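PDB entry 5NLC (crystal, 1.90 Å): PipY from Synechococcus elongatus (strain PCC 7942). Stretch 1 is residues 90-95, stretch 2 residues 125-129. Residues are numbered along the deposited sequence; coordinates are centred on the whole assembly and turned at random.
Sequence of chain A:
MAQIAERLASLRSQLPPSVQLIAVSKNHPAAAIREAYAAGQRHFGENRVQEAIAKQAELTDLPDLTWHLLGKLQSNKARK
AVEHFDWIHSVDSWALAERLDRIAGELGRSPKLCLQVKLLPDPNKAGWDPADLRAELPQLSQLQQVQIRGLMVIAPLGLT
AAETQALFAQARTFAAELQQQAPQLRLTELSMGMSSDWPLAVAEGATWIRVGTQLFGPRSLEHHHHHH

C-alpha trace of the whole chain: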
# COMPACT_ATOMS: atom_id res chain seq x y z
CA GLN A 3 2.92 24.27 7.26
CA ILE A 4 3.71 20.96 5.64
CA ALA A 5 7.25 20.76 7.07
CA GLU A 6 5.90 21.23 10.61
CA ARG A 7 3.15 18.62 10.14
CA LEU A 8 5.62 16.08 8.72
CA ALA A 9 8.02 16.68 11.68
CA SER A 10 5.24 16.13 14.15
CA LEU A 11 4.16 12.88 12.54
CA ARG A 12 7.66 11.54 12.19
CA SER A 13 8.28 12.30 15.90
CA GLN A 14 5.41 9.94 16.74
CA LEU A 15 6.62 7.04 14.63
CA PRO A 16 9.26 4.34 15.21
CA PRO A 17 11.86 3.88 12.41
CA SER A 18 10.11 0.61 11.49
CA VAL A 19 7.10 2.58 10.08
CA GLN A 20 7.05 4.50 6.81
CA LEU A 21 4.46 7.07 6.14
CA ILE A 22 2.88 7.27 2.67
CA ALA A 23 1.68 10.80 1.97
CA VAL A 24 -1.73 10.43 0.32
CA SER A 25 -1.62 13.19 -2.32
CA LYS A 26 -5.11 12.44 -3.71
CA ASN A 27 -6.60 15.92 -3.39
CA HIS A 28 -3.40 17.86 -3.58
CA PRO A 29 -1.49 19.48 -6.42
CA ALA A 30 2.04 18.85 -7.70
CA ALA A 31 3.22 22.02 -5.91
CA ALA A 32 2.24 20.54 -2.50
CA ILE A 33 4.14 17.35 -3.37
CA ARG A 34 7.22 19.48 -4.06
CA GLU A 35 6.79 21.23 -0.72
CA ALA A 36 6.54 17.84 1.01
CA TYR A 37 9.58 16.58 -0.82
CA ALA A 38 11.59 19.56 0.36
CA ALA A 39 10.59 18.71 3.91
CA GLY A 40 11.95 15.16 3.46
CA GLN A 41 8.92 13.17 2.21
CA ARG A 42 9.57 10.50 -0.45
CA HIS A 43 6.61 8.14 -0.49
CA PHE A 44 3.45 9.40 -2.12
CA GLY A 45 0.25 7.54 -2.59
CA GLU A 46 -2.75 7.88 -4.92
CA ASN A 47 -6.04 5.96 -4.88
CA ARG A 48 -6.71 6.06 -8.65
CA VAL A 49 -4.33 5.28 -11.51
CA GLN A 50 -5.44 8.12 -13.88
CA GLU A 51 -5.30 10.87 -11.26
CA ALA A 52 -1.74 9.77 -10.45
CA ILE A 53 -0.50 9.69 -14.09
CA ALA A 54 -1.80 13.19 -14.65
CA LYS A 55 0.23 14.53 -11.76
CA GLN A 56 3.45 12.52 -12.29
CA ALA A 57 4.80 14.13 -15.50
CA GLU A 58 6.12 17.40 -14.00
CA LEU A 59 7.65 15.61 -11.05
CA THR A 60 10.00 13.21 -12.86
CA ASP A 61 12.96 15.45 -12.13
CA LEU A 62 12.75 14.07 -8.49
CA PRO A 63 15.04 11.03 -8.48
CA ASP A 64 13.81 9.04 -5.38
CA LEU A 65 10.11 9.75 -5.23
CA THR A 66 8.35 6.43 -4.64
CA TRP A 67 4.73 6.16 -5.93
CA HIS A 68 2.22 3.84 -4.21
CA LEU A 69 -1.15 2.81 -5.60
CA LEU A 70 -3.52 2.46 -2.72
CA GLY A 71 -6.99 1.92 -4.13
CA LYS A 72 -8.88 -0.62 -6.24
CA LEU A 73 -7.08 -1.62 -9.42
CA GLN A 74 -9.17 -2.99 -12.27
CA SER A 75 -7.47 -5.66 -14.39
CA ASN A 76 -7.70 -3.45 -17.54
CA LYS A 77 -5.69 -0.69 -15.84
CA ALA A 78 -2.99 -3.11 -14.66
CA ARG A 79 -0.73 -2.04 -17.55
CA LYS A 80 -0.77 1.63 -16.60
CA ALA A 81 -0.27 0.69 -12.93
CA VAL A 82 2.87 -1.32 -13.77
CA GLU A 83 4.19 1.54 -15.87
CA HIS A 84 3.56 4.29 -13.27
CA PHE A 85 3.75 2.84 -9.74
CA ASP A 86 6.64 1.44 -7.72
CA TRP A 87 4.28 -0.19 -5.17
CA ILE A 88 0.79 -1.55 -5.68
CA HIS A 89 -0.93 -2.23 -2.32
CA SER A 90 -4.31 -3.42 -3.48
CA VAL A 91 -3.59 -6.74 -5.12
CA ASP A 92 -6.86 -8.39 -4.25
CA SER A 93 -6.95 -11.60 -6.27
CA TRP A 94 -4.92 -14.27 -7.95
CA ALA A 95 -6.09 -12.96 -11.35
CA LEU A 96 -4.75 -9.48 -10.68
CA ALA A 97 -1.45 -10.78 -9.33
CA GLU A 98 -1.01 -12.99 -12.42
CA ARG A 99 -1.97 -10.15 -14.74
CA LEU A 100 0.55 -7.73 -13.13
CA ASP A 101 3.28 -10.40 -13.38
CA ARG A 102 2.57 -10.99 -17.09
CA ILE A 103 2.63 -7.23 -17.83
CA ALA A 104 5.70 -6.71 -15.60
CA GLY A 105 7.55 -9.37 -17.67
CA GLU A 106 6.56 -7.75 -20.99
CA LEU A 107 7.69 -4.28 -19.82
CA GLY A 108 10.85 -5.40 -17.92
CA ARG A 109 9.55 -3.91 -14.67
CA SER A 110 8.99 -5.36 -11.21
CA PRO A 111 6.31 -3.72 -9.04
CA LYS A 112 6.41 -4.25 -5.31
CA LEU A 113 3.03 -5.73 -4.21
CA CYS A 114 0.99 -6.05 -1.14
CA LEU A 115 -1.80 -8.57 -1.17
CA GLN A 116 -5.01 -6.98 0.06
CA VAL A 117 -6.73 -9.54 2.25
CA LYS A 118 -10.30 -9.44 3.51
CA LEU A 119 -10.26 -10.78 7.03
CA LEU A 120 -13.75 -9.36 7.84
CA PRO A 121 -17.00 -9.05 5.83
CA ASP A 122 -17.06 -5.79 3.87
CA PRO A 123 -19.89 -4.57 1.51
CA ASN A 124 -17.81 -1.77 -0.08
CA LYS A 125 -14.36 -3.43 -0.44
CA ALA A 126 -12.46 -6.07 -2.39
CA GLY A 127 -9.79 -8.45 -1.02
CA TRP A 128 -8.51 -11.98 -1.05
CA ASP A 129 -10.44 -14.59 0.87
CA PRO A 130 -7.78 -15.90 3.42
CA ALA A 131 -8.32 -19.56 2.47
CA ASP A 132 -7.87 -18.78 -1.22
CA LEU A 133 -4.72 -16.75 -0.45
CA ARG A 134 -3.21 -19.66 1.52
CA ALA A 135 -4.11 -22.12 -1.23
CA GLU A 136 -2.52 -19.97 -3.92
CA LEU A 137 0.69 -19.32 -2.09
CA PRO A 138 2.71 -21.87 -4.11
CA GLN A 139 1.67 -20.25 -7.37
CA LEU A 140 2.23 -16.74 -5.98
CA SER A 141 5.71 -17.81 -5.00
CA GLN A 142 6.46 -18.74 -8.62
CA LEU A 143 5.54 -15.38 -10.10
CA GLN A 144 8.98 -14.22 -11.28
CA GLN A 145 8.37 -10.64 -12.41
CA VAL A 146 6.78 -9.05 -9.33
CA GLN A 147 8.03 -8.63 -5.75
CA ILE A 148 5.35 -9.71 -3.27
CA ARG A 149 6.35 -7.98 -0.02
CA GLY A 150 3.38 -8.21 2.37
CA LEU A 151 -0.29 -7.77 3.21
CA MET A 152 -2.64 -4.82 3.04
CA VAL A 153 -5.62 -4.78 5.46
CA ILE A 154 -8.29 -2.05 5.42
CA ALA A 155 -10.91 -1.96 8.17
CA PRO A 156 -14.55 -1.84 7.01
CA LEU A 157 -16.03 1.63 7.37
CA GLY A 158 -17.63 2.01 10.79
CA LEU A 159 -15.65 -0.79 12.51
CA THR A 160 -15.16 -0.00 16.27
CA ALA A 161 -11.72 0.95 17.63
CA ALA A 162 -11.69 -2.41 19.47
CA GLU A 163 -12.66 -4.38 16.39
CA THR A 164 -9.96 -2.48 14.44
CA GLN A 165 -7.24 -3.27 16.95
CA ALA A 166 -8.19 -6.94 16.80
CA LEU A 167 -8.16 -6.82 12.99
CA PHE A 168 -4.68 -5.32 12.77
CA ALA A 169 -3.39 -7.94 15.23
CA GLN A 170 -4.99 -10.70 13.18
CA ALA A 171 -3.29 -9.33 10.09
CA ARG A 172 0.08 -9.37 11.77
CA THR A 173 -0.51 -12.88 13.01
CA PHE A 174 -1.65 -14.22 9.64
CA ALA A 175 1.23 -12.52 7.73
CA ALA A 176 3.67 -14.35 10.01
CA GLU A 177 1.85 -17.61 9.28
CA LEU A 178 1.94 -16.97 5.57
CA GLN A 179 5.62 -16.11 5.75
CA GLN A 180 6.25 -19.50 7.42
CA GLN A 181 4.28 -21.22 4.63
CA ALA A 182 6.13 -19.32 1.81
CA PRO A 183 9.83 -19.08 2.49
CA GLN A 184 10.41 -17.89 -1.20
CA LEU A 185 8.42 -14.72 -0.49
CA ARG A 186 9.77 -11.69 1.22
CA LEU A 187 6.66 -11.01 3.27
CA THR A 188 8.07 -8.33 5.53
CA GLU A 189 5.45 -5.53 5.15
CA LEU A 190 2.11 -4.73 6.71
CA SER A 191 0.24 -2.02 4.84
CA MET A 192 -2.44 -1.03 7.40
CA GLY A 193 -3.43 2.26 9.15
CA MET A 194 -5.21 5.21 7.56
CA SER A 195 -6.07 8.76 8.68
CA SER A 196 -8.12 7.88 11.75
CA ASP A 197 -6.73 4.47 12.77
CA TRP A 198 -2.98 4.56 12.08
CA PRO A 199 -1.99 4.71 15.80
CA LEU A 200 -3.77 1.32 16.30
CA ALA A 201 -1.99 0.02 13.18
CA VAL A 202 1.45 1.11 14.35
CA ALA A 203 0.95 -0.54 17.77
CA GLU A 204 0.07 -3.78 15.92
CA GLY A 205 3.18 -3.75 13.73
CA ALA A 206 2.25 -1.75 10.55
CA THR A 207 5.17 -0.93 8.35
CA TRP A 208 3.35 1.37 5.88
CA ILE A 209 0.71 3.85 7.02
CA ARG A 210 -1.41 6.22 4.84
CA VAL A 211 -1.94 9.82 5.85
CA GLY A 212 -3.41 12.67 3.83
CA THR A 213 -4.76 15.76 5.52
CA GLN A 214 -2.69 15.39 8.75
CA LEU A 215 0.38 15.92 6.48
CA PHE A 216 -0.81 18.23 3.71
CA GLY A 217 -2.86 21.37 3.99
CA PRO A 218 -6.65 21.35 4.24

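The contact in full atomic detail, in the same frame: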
# COMPACT_ATOMS: atom_id res chain seq x y z
N SER A 90 -2.96 -2.96 -3.47
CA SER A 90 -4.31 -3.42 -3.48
C SER A 90 -4.43 -4.64 -4.34
O SER A 90 -5.38 -4.78 -5.12
CB SER A 90 -5.18 -2.31 -4.04
OG SER A 90 -4.64 -1.79 -5.27
N VAL A 91 -3.46 -5.54 -4.29
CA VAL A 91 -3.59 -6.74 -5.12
C VAL A 91 -4.55 -7.70 -4.46
O VAL A 91 -4.20 -8.32 -3.49
CB VAL A 91 -2.25 -7.37 -5.36
CG1 VAL A 91 -2.38 -8.51 -6.33
CG2 VAL A 91 -1.35 -6.28 -5.97
N ASP A 92 -5.77 -7.74 -4.95
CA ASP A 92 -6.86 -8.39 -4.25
C ASP A 92 -7.28 -9.75 -4.75
O ASP A 92 -8.24 -10.34 -4.25
CB ASP A 92 -8.07 -7.43 -4.26
CG ASP A 92 -8.62 -7.20 -5.66
OD1 ASP A 92 -7.91 -7.07 -6.66
OD2 ASP A 92 -9.82 -7.17 -5.77
N SER A 93 -6.58 -10.29 -5.73
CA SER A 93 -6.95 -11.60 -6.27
C SER A 93 -5.77 -12.24 -6.97
O SER A 93 -4.78 -11.54 -7.37
CB SER A 93 -8.06 -11.42 -7.31
OG SER A 93 -7.58 -10.59 -8.39
N TRP A 94 -5.90 -13.54 -7.18
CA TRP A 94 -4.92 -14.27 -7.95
C TRP A 94 -4.89 -13.68 -9.37
O TRP A 94 -3.81 -13.43 -9.95
CB TRP A 94 -5.25 -15.78 -8.01
CG TRP A 94 -4.55 -16.41 -9.12
CD1 TRP A 94 -5.06 -16.73 -10.31
CD2 TRP A 94 -3.14 -16.65 -9.21
NE1 TRP A 94 -4.08 -17.25 -11.13
CE2 TRP A 94 -2.88 -17.18 -10.48
CE3 TRP A 94 -2.07 -16.51 -8.34
CZ2 TRP A 94 -1.59 -17.57 -10.90
CZ3 TRP A 94 -0.78 -16.88 -8.77
CH2 TRP A 94 -0.57 -17.41 -10.01
N ALA A 95 -6.06 -13.49 -9.98
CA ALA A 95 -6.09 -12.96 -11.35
C ALA A 95 -5.28 -11.66 -11.53
O ALA A 95 -4.55 -11.50 -12.50
CB ALA A 95 -7.51 -12.67 -11.74
N LYS A 125 -15.79 -3.21 -0.21
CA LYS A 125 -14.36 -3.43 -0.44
C LYS A 125 -14.05 -4.80 -0.98
O LYS A 125 -14.70 -5.77 -0.65
CB LYS A 125 -13.59 -3.25 0.87
CG LYS A 125 -13.20 -1.82 1.21
CD LYS A 125 -11.93 -1.46 0.46
CE LYS A 125 -11.58 0.01 0.58
NZ LYS A 125 -10.48 0.26 -0.41
N ALA A 126 -13.01 -4.84 -1.82
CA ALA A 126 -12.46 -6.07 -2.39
C ALA A 126 -11.42 -6.66 -1.45
O ALA A 126 -11.08 -6.06 -0.46
CB ALA A 126 -11.79 -5.73 -3.72
N GLY A 127 -10.86 -7.83 -1.81
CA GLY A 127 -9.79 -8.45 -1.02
C GLY A 127 -9.80 -9.94 -1.16
O GLY A 127 -10.85 -10.54 -1.43
N TRP A 128 -8.64 -10.54 -0.92
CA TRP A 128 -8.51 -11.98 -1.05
C TRP A 128 -9.30 -12.61 0.09
O TRP A 128 -9.26 -12.12 1.22
CB TRP A 128 -7.08 -12.46 -0.87
CG TRP A 128 -6.04 -12.25 -1.92
CD1 TRP A 128 -5.31 -11.09 -2.16
CD2 TRP A 128 -5.53 -13.22 -2.80
NE1 TRP A 128 -4.41 -11.31 -3.15
CE2 TRP A 128 -4.50 -12.60 -3.54
CE3 TRP A 128 -5.79 -14.57 -2.99
CZ2 TRP A 128 -3.76 -13.28 -4.46
CZ3 TRP A 128 -5.06 -15.20 -3.91
CH2 TRP A 128 -4.07 -14.56 -4.65
N ASP A 129 -9.94 -13.73 -0.19
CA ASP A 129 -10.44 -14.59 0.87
C ASP A 129 -9.19 -15.30 1.49
O ASP A 129 -8.35 -15.79 0.72
CB ASP A 129 -11.40 -15.59 0.28
CG ASP A 129 -11.63 -16.76 1.18
OD1 ASP A 129 -12.46 -16.63 2.08
OD2 ASP A 129 -10.96 -17.82 0.98
O HOH W 1 -11.54 -8.98 -4.47

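How do the two backbones meet? Residues 90-91 finish a strand, the chain turns through Asp92 and Ser93, and a helix begins at Trp94; the partner, 125-129, has no regular structure. Their touching parts run 53° apart, and their nearest CA atoms are those of Asp92 and Gly127, 4.4 Å apart. No backbone-to-backbone hydrogen bond joins them: Asp92 O lies 3.4 Å from Trp128 N, but the angle is poor.

Why is glycine suited to position 127? At its phi/psi of 152/156, a CB would be jammed against the carbonyl O of Ala126. That obstacle lies within its own chain segment; the CB would point away from the first stretch.

What does the Trp128 side chain do? Its indole ring lies against the turn, with Asp92 C, Ser93 C and Trp94 N over one face; Trp94 N is 3.3 Å from Trp128 CH2. Near the ring plane, Trp128 NE1 donates a weak hydrogen bond to Val91 O, 3.0 Å away but bent to 123°. Trp94 CB adds an apolar contact, 3.8 Å from Trp128 CH2.

How does Asp92 reach across? Its carboxylate packs against Ala126: Asp92 OD2 lies 3.2 Å from Ala126 CB. A water bridges the stretches, donating to Asp92 OD2 at 2.8 Å and accepting from Gly127 N at 3.0 Å.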